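Putative lipoprotein YerB (Bacillus subtilis, PDB 2PSB) is a putative membrane-anchored lipoprotein of unknown function that interacts with PcrA, an interaction not essential for cell viability or for repair of UV-induced lesions. Local coordinates at residues A[226-232]-A[288-294]; A[234-238]-A[248-252]; A[265-269]-A[280-286]. All coordinates share one frame. Residue numbers count along the deposited sequence, not the author numbering.

How the contacts relate
Local hairpins can lie nested, along the chain, inside a longer closure, and the three contacts here are an example. Contact 1 joins strands 230-240 and 293-298 in parallel and closes a loop of 55 residues without helix. Inside it, in series, come contact 2, the hairpin of strands 230-240 and 247-250, and contact 3, the hairpin of strands 264-273 and 276-281. All three belong to one mixed sheet and lie within the DUF3048 C-terminal family region. The centres of contacts 1 and 2 lie about 21 Å apart, those of contacts 1 and 3 about 16 Å, and those of contacts 2 and 3 about 18 Å. Contact 1 is buried, contact 2 partly buried, and contact 3 at the surface.

Contact 1 of 3, residues A[226-232]-A[288-294]; sequences VAMQNIF and FVPGKTW
Met-228, a selenomethionine, lays its side chain over one face of the Trp-294 indole, with SE 4.2 Å from the centroid of the five-membered ring and 27° off its normal, a Met-aromatic contact reached with chi1 p and chi2 m. Both backbones then run in parallel. Asn-230 pairs with Thr-293 (CA to CA 4.6 Å) and Ile-231 with Trp-294 (CA to CA 5.1 Å). Trp-294 N donates to Asn-230 O at 2.9 Å and Phe-232 N to Trp-294 O at 2.9 Å, so Trp-294 bonds to both neighbours of Ile-231. Before this, Gln-229 leaves the extended region (psi near 0°), and two successive amides converge on one carbonyl: Gln-229 N to Lys-292 O at 2.6 Å and, weakly, Asn-230 N to Lys-292 O at 3.2 Å. The pairing unites strands 230-240 and 293-298 of the mixed sheet; strand 293-298 also pairs in parallel with strand 54-59. Hairpins, not a helix, fill the connection, so this is no beta-alpha-beta crossover. Residues 288-292 bend around the Asn-230 side chain (chi1 m), Gly-291 at phi/psi 135/-162°, angles that call for glycine. Gln-229 CB meets Val-289 CG1 at 4.0 Å; farther along, Phe-232 CD2 lies 4.0 Å from Phe-288 CZ, at the edge of the Phe-288 ring. Lys-292 leads its amine away to a salt bridge with Asp-53.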
loop_
_atom_site.group_PDB
_atom_site.type_symbol
_atom_site.label_atom_id
_atom_site.label_comp_id
_atom_site.label_asym_id
_atom_site.label_seq_id
_atom_site.Cartn_x
_atom_site.Cartn_y
_atom_site.Cartn_z
ATOM N N VAL A 226 -5.140 -13.001 -1.743
ATOM C CA VAL A 226 -4.585 -11.987 -2.634
ATOM C C VAL A 226 -3.278 -12.547 -3.189
ATOM O O VAL A 226 -2.647 -13.407 -2.568
ATOM C CB VAL A 226 -4.313 -10.646 -1.881
ATOM C CG1 VAL A 226 -3.805 -9.581 -2.867
ATOM C CG2 VAL A 226 -5.592 -10.152 -1.208
ATOM N N ALA A 227 -2.885 -12.086 -4.369
ATOM C CA ALA A 227 -1.651 -12.558 -4.977
ATOM C C ALA A 227 -0.879 -11.407 -5.604
ATOM O O ALA A 227 -1.455 -10.534 -6.248
ATOM C CB ALA A 227 -1.956 -13.634 -6.029
HETATM N N MSE A 228 0.428 -11.396 -5.391
HETATM C CA MSE A 228 1.262 -10.351 -5.955
HETATM C C MSE A 228 2.495 -10.994 -6.596
HETATM O O MSE A 228 2.787 -12.171 -6.355
HETATM C CB MSE A 228 1.641 -9.321 -4.881
HETATM C CG MSE A 228 2.552 -9.795 -3.757
HETATM SE SE MSE A 228 1.755 -10.666 -2.198
HETATM C CE MSE A 228 -0.069 -10.018 -2.265
ATOM N N GLN A 229 3.190 -10.238 -7.439
ATOM C CA GLN A 229 4.358 -10.764 -8.129
ATOM C C GLN A 229 5.684 -10.157 -7.698
ATOM O O GLN A 229 6.724 -10.528 -8.224
ATOM C CB GLN A 229 4.179 -10.603 -9.642
ATOM C CG GLN A 229 3.228 -11.617 -10.273
ATOM C CD GLN A 229 1.763 -11.356 -9.955
ATOM O OE1 GLN A 229 0.917 -12.244 -10.109
ATOM N NE2 GLN A 229 1.452 -10.143 -9.515
ATOM N N ASN A 230 5.640 -9.225 -6.747
ATOM C CA ASN A 230 6.850 -8.583 -6.232
ATOM C C ASN A 230 6.725 -8.254 -4.746
ATOM O O ASN A 230 5.700 -7.730 -4.303
ATOM C CB ASN A 230 7.166 -7.263 -6.975
ATOM C CG ASN A 230 7.061 -7.384 -8.492
ATOM O OD1 ASN A 230 5.969 -7.401 -9.048
ATOM N ND2 ASN A 230 8.201 -7.464 -9.160
ATOM N N ILE A 231 7.758 -8.581 -3.974
ATOM C CA ILE A 231 7.776 -8.256 -2.559
ATOM C C ILE A 231 9.004 -7.349 -2.425
ATOM O O ILE A 231 10.147 -7.765 -2.679
ATOM C CB ILE A 231 7.970 -9.478 -1.625
ATOM C CG1 ILE A 231 7.078 -10.659 -2.041
ATOM C CG2 ILE A 231 7.663 -9.048 -0.194
ATOM C CD1 ILE A 231 5.583 -10.393 -2.037
ATOM N N PHE A 232 8.755 -6.111 -2.021
ATOM C CA PHE A 232 9.791 -5.116 -1.889
ATOM C C PHE A 232 9.902 -4.648 -0.441
ATOM O O PHE A 232 9.071 -3.862 0.032
ATOM C CB PHE A 232 9.451 -3.949 -2.817
ATOM C CG PHE A 232 10.519 -2.901 -2.905
ATOM C CD1 PHE A 232 11.833 -3.176 -2.522
ATOM C CD2 PHE A 232 10.221 -1.643 -3.424
ATOM C CE1 PHE A 232 12.822 -2.213 -2.654
ATOM C CE2 PHE A 232 11.210 -0.674 -3.558
ATOM C CZ PHE A 232 12.515 -0.964 -3.173
ATOM N N PHE A 288 10.497 -4.371 -12.006
ATOM C CA PHE A 288 9.518 -5.231 -11.335
ATOM C C PHE A 288 8.946 -6.181 -12.375
ATOM O O PHE A 288 8.957 -5.884 -13.578
ATOM C CB PHE A 288 8.325 -4.443 -10.767
ATOM C CG PHE A 288 8.639 -3.599 -9.565
ATOM C CD1 PHE A 288 9.488 -4.057 -8.558
ATOM C CD2 PHE A 288 8.044 -2.350 -9.418
ATOM C CE1 PHE A 288 9.735 -3.271 -7.417
ATOM C CE2 PHE A 288 8.283 -1.561 -8.284
ATOM C CZ PHE A 288 9.127 -2.021 -7.284
ATOM N N VAL A 289 8.442 -7.317 -11.897
ATOM C CA VAL A 289 7.799 -8.322 -12.738
ATOM C C VAL A 289 6.372 -7.821 -12.967
ATOM O O VAL A 289 5.713 -7.387 -12.030
ATOM C CB VAL A 289 7.699 -9.690 -12.001
ATOM C CG1 VAL A 289 6.692 -10.592 -12.706
ATOM C CG2 VAL A 289 9.070 -10.363 -11.926
ATOM N N PRO A 290 5.867 -7.889 -14.206
ATOM C CA PRO A 290 4.492 -7.409 -14.414
ATOM C C PRO A 290 3.498 -8.023 -13.409
ATOM O O PRO A 290 3.515 -9.227 -13.164
ATOM C CB PRO A 290 4.193 -7.830 -15.851
ATOM C CG PRO A 290 5.537 -7.796 -16.508
ATOM C CD PRO A 290 6.454 -8.396 -15.460
ATOM N N GLY A 291 2.646 -7.190 -12.815
ATOM C CA GLY A 291 1.675 -7.696 -11.857
ATOM C C GLY A 291 1.568 -6.861 -10.593
ATOM O O GLY A 291 1.979 -5.703 -10.566
ATOM N N LYS A 292 1.003 -7.445 -9.546
ATOM C CA LYS A 292 0.853 -6.741 -8.288
ATOM C C LYS A 292 2.142 -6.714 -7.471
ATOM O O LYS A 292 2.939 -7.667 -7.489
ATOM C CB LYS A 292 -0.267 -7.369 -7.457
ATOM C CG LYS A 292 -1.672 -6.849 -7.774
ATOM C CD LYS A 292 -2.182 -7.304 -9.124
ATOM C CE LYS A 292 -3.664 -6.938 -9.329
ATOM N NZ LYS A 292 -3.923 -5.476 -9.573
ATOM N N THR A 293 2.338 -5.607 -6.760
ATOM C CA THR A 293 3.521 -5.416 -5.921
ATOM C C THR A 293 3.154 -5.028 -4.498
ATOM O O THR A 293 2.311 -4.161 -4.272
ATOM C CB THR A 293 4.458 -4.315 -6.481
ATOM O OG1 THR A 293 4.974 -4.724 -7.748
ATOM C CG2 THR A 293 5.630 -4.051 -5.522
ATOM N N TRP A 294 3.786 -5.693 -3.541
ATOM C CA TRP A 294 3.578 -5.398 -2.131
ATOM C C TRP A 294 4.879 -4.883 -1.545
ATOM O O TRP A 294 5.911 -5.557 -1.607
ATOM C CB TRP A 294 3.142 -6.628 -1.361
ATOM C CG TRP A 294 1.668 -6.702 -1.160
ATOM C CD1 TRP A 294 0.723 -6.954 -2.119
ATOM C CD2 TRP A 294 0.961 -6.597 0.082
ATOM N NE1 TRP A 294 -0.522 -7.023 -1.548
ATOM C CE2 TRP A 294 -0.408 -6.806 -0.200
ATOM C CE3 TRP A 294 1.350 -6.344 1.405
ATOM C CZ2 TRP A 294 -1.395 -6.776 0.793
ATOM C CZ3 TRP A 294 0.372 -6.312 2.393
ATOM C CH2 TRP A 294 -0.987 -6.526 2.081
#

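Contact 2 of 3, residues A[234-238]-A[248-252]; sequences VEASH and DIDLE
Val-234 enters extended, its backbone hydrogen-bonded to Asn-296 and Val-298, and the backbone of Glu-235 to that of Lys-256; the approach to 248-252 begins at Ala-236 (phi/psi -129/144°). Ala-236 CB points toward the partner, 3.4 Å from Ile-249 CG2 and 4.1 Å from Leu-251 CD2. Ser-237 follows at -67/122°, opposite Asp-250 (CA to CA 5.2 Å). Asp-250 N donates to Ser-237 O at 2.8 Å, but the return link is made through water: one water accepts from Ser-237 N (2.7 Å) and donates to Asp-250 O (2.7 Å). The antiparallel hairpin of strands 230-240 and 247-250 thus opens at its far end, where Asp-250 OD2 takes Glu-252 N at 2.9 Å in an Asx turn. A second water joins Ser-237 OG (3.0 Å) to Asp-250 OD1 (3.1 Å). His-238 forms a non-hydrogen-bonded pair with Ile-249, CA to CA 4.5 Å. With chi1 m, its ND1 donates to Ala-236 O at 2.7 Å, and Ile-249 CG1 sits 3.7 Å above the ring centroid, a CH-pi contact.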
loop_
_atom_site.group_PDB
_atom_site.type_symbol
_atom_site.label_atom_id
_atom_site.label_comp_id
_atom_site.label_asym_id
_atom_site.label_seq_id
_atom_site.Cartn_x
_atom_site.Cartn_y
_atom_site.Cartn_z
ATOM N N VAL A 234 11.579 -2.481 2.239
ATOM C CA VAL A 234 12.346 -1.246 2.316
ATOM C C VAL A 234 12.725 -0.835 3.741
ATOM O O VAL A 234 11.880 -0.815 4.632
ATOM C CB VAL A 234 11.552 -0.109 1.620
ATOM C CG1 VAL A 234 12.176 1.243 1.896
ATOM C CG2 VAL A 234 11.519 -0.364 0.115
ATOM N N GLU A 235 14.004 -0.514 3.945
ATOM C CA GLU A 235 14.495 -0.096 5.258
ATOM C C GLU A 235 14.574 1.413 5.325
ATOM O O GLU A 235 15.392 2.032 4.656
ATOM C CB GLU A 235 15.884 -0.672 5.541
ATOM C CG GLU A 235 16.380 -0.366 6.957
ATOM C CD GLU A 235 17.694 -1.055 7.293
ATOM O OE1 GLU A 235 18.750 -0.650 6.754
ATOM O OE2 GLU A 235 17.673 -2.014 8.096
ATOM N N ALA A 236 13.730 2.002 6.160
ATOM C CA ALA A 236 13.676 3.449 6.300
ATOM C C ALA A 236 13.754 3.862 7.764
ATOM O O ALA A 236 13.200 3.191 8.634
ATOM C CB ALA A 236 12.386 3.968 5.677
ATOM N N SER A 237 14.431 4.979 8.023
ATOM C CA SER A 237 14.586 5.478 9.381
ATOM C C SER A 237 13.278 5.943 9.988
ATOM O O SER A 237 12.601 6.819 9.445
ATOM C CB SER A 237 15.573 6.640 9.421
ATOM O OG SER A 237 16.815 6.268 8.867
ATOM N N HIS A 238 12.927 5.337 11.116
ATOM C CA HIS A 238 11.729 5.695 11.849
ATOM C C HIS A 238 12.241 6.596 12.968
ATOM O O HIS A 238 13.202 6.247 13.656
ATOM C CB HIS A 238 11.062 4.442 12.425
ATOM C CG HIS A 238 10.408 3.578 11.393
ATOM N ND1 HIS A 238 11.034 3.210 10.219
ATOM C CD2 HIS A 238 9.177 3.012 11.353
ATOM C CE1 HIS A 238 10.219 2.463 9.501
ATOM N NE2 HIS A 238 9.083 2.327 10.165
ATOM N N ASP A 248 7.837 9.392 12.506
ATOM C CA ASP A 248 7.821 9.677 11.088
ATOM C C ASP A 248 8.764 8.666 10.455
ATOM O O ASP A 248 9.468 7.938 11.161
ATOM C CB ASP A 248 8.311 11.105 10.833
ATOM C CG ASP A 248 8.126 11.538 9.396
ATOM O OD1 ASP A 248 7.064 11.238 8.816
ATOM O OD2 ASP A 248 9.039 12.191 8.849
ATOM N N ILE A 249 8.759 8.605 9.130
ATOM C CA ILE A 249 9.618 7.682 8.408
ATOM C C ILE A 249 10.328 8.423 7.283
ATOM O O ILE A 249 9.696 8.911 6.344
ATOM C CB ILE A 249 8.804 6.502 7.819
ATOM C CG1 ILE A 249 8.139 5.722 8.954
ATOM C CG2 ILE A 249 9.713 5.586 7.026
ATOM C CD1 ILE A 249 7.295 4.547 8.493
ATOM N N ASP A 250 11.649 8.521 7.394
ATOM C CA ASP A 250 12.440 9.202 6.389
ATOM C C ASP A 250 12.435 8.388 5.103
ATOM O O ASP A 250 13.110 7.364 5.001
ATOM C CB ASP A 250 13.874 9.392 6.886
ATOM C CG ASP A 250 14.732 10.165 5.906
ATOM O OD1 ASP A 250 15.900 10.456 6.243
ATOM O OD2 ASP A 250 14.243 10.482 4.797
ATOM N N LEU A 251 11.659 8.853 4.129
ATOM C CA LEU A 251 11.540 8.192 2.836
ATOM C C LEU A 251 12.290 8.944 1.753
ATOM O O LEU A 251 11.987 8.793 0.574
ATOM C CB LEU A 251 10.071 8.096 2.430
ATOM C CG LEU A 251 9.186 7.159 3.244
ATOM C CD1 LEU A 251 7.745 7.275 2.763
ATOM C CD2 LEU A 251 9.703 5.740 3.105
ATOM N N GLU A 252 13.273 9.742 2.146
ATOM C CA GLU A 252 14.021 10.525 1.172
ATOM C C GLU A 252 15.524 10.251 1.195
ATOM O O GLU A 252 16.193 10.337 0.166
ATOM C CB GLU A 252 13.749 12.011 1.421
ATOM C CG GLU A 252 13.965 12.907 0.221
ATOM C CD GLU A 252 13.369 14.284 0.434
ATOM O OE1 GLU A 252 13.396 15.107 -0.509
ATOM O OE2 GLU A 252 12.868 14.543 1.551
HETATM O O HOH W 1 18.024 8.556 7.346
HETATM O O HOH W 2 15.444 6.503 6.022
#

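Contact 3 of 3, residues A[265-269]-A[280-286]; sequences VIETD and VKDGKWL
Three residues carry most of this exposed junction: Asp-269, Lys-281 and Leu-286. Asp-269 fixes the register. It forms an antiparallel hydrogen-bonded pair with Val-280, CA to CA 5.4 Å, in which Asp-269 N donates to Val-280 O at 3.3 Å and Val-280 N to Asp-269 O at 3.1 Å. Both side chains rise on the same face, with Asp-269 CB 4.2 Å from Val-280 CG2. The carboxylate, at chi1 m, also draws in the next residue of the partner: Lys-281 NZ reaches Asp-269 OD2 at 3.4 Å, a salt bridge whose hydrogen bond is weak. To get there the lysine runs with chi1 t and chi2 p, then two trans torsions, and its CG passes 3.7 Å from Glu-267 O.

Leu-286 arrives from the far side of a reversal. Its CB points toward 265-269, and with chi1 m and chi2 t its CD1 lies 4.0 Å from Ile-266 CG2 and 3.3 Å from Thr-268 OG1. The leucine also rests on Leu-259 of the neighbouring strand 255-261, so the apolar contact extends to the next strand of the sheet. The reversal itself is tight. Lys-281 N donates to Lys-284 O at 2.7 Å and Lys-284 N to Lys-281 O at 3.2 Å, while Asp-282 (61/38°) and Gly-283 (80/15°) occupy left-handed backbone conformations. Such values are those of a type I' turn, the classic two-residue loop of a tight beta hairpin, here appended to the hairpin of strands 264-273 and 276-281 to make an antiparallel beta meander.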
loop_
_atom_site.group_PDB
_atom_site.type_symbol
_atom_site.label_atom_id
_atom_site.label_comp_id
_atom_site.label_asym_id
_atom_site.label_seq_id
_atom_site.Cartn_x
_atom_site.Cartn_y
_atom_site.Cartn_z
ATOM N N VAL A 265 15.526 -13.771 -4.680
ATOM C CA VAL A 265 15.747 -12.754 -3.667
ATOM C C VAL A 265 16.898 -11.916 -4.212
ATOM O O VAL A 265 17.791 -12.438 -4.881
ATOM C CB VAL A 265 16.146 -13.375 -2.305
ATOM C CG1 VAL A 265 17.343 -14.274 -2.471
ATOM C CG2 VAL A 265 16.454 -12.276 -1.300
ATOM N N ILE A 266 16.862 -10.614 -3.950
ATOM C CA ILE A 266 17.897 -9.714 -4.436
ATOM C C ILE A 266 18.193 -8.692 -3.367
ATOM O O ILE A 266 17.284 -8.018 -2.881
ATOM C CB ILE A 266 17.439 -8.947 -5.694
ATOM C CG1 ILE A 266 17.045 -9.928 -6.795
ATOM C CG2 ILE A 266 18.546 -8.023 -6.171
ATOM C CD1 ILE A 266 16.430 -9.262 -8.010
ATOM N N GLU A 267 19.458 -8.584 -2.981
ATOM C CA GLU A 267 19.828 -7.597 -1.980
ATOM C C GLU A 267 19.902 -6.281 -2.725
ATOM O O GLU A 267 20.464 -6.211 -3.814
ATOM C CB GLU A 267 21.181 -7.928 -1.353
ATOM C CG GLU A 267 21.082 -8.577 0.015
ATOM C CD GLU A 267 22.419 -8.604 0.740
ATOM O OE1 GLU A 267 23.265 -9.469 0.412
ATOM O OE2 GLU A 267 22.623 -7.745 1.628
ATOM N N THR A 268 19.336 -5.229 -2.158
ATOM C CA THR A 268 19.366 -3.965 -2.869
ATOM C C THR A 268 19.337 -2.747 -1.976
ATOM O O THR A 268 19.317 -2.846 -0.751
ATOM C CB THR A 268 18.176 -3.871 -3.851
ATOM O OG1 THR A 268 18.344 -2.723 -4.692
ATOM C CG2 THR A 268 16.869 -3.735 -3.096
ATOM N N ASP A 269 19.367 -1.593 -2.627
ATOM C CA ASP A 269 19.284 -0.306 -1.965
ATOM C C ASP A 269 18.018 0.288 -2.547
ATOM O O ASP A 269 17.283 -0.385 -3.270
ATOM C CB ASP A 269 20.480 0.580 -2.324
ATOM C CG ASP A 269 21.773 0.096 -1.695
ATOM O OD1 ASP A 269 21.874 0.130 -0.451
ATOM O OD2 ASP A 269 22.677 -0.322 -2.444
ATOM N N VAL A 280 17.394 0.197 -6.358
ATOM C CA VAL A 280 18.519 0.404 -7.260
ATOM C C VAL A 280 19.716 -0.422 -6.826
ATOM O O VAL A 280 20.036 -0.490 -5.645
ATOM C CB VAL A 280 18.939 1.888 -7.316
ATOM C CG1 VAL A 280 17.773 2.742 -7.825
ATOM C CG2 VAL A 280 19.371 2.356 -5.945
ATOM N N LYS A 281 20.373 -1.052 -7.787
ATOM C CA LYS A 281 21.525 -1.870 -7.481
ATOM C C LYS A 281 22.593 -1.747 -8.553
ATOM O O LYS A 281 22.317 -1.877 -9.744
ATOM C CB LYS A 281 21.099 -3.333 -7.307
ATOM C CG LYS A 281 22.086 -4.151 -6.474
ATOM C CD LYS A 281 22.489 -3.372 -5.220
ATOM C CE LYS A 281 23.534 -4.104 -4.395
ATOM N NZ LYS A 281 24.165 -3.208 -3.387
ATOM N N ASP A 282 23.816 -1.493 -8.099
ATOM C CA ASP A 282 24.984 -1.336 -8.957
ATOM C C ASP A 282 24.812 -0.180 -9.911
ATOM O O ASP A 282 25.207 -0.245 -11.068
ATOM C CB ASP A 282 25.268 -2.621 -9.736
ATOM C CG ASP A 282 25.431 -3.822 -8.829
ATOM O OD1 ASP A 282 25.900 -3.646 -7.683
ATOM O OD2 ASP A 282 25.089 -4.941 -9.263
ATOM N N GLY A 283 24.199 0.884 -9.417
ATOM C CA GLY A 283 24.011 2.052 -10.250
ATOM C C GLY A 283 22.856 2.003 -11.228
ATOM O O GLY A 283 22.791 2.819 -12.151
ATOM N N LYS A 284 21.946 1.054 -11.050
ATOM C CA LYS A 284 20.792 0.973 -11.935
ATOM C C LYS A 284 19.519 0.565 -11.218
ATOM O O LYS A 284 19.553 -0.080 -10.173
ATOM C CB LYS A 284 21.057 0.010 -13.092
ATOM C CG LYS A 284 21.633 -1.327 -12.679
ATOM C CD LYS A 284 21.866 -2.222 -13.888
ATOM C CE LYS A 284 22.729 -1.542 -14.945
ATOM N NZ LYS A 284 22.978 -2.447 -16.108
ATOM N N TRP A 285 18.395 0.980 -11.787
ATOM C CA TRP A 285 17.078 0.657 -11.251
ATOM C C TRP A 285 16.820 -0.821 -11.502
ATOM O O TRP A 285 17.116 -1.336 -12.586
ATOM C CB TRP A 285 15.982 1.419 -11.997
ATOM C CG TRP A 285 15.969 2.902 -11.855
ATOM C CD1 TRP A 285 17.039 3.732 -11.633
ATOM C CD2 TRP A 285 14.827 3.750 -12.004
ATOM N NE1 TRP A 285 16.625 5.043 -11.640
ATOM C CE2 TRP A 285 15.273 5.084 -11.865
ATOM C CE3 TRP A 285 13.465 3.510 -12.243
ATOM C CZ2 TRP A 285 14.403 6.183 -11.957
ATOM C CZ3 TRP A 285 12.595 4.600 -12.334
ATOM C CH2 TRP A 285 13.071 5.923 -12.190
ATOM N N LEU A 286 16.274 -1.501 -10.502
ATOM C CA LEU A 286 15.908 -2.897 -10.656
ATOM C C LEU A 286 14.454 -2.853 -11.128
ATOM O O LEU A 286 13.648 -2.115 -10.574
ATOM C CB LEU A 286 16.006 -3.619 -9.315
ATOM C CG LEU A 286 17.440 -3.930 -8.888
ATOM C CD1 LEU A 286 17.470 -4.347 -7.428
ATOM C CD2 LEU A 286 18.001 -5.024 -9.787
#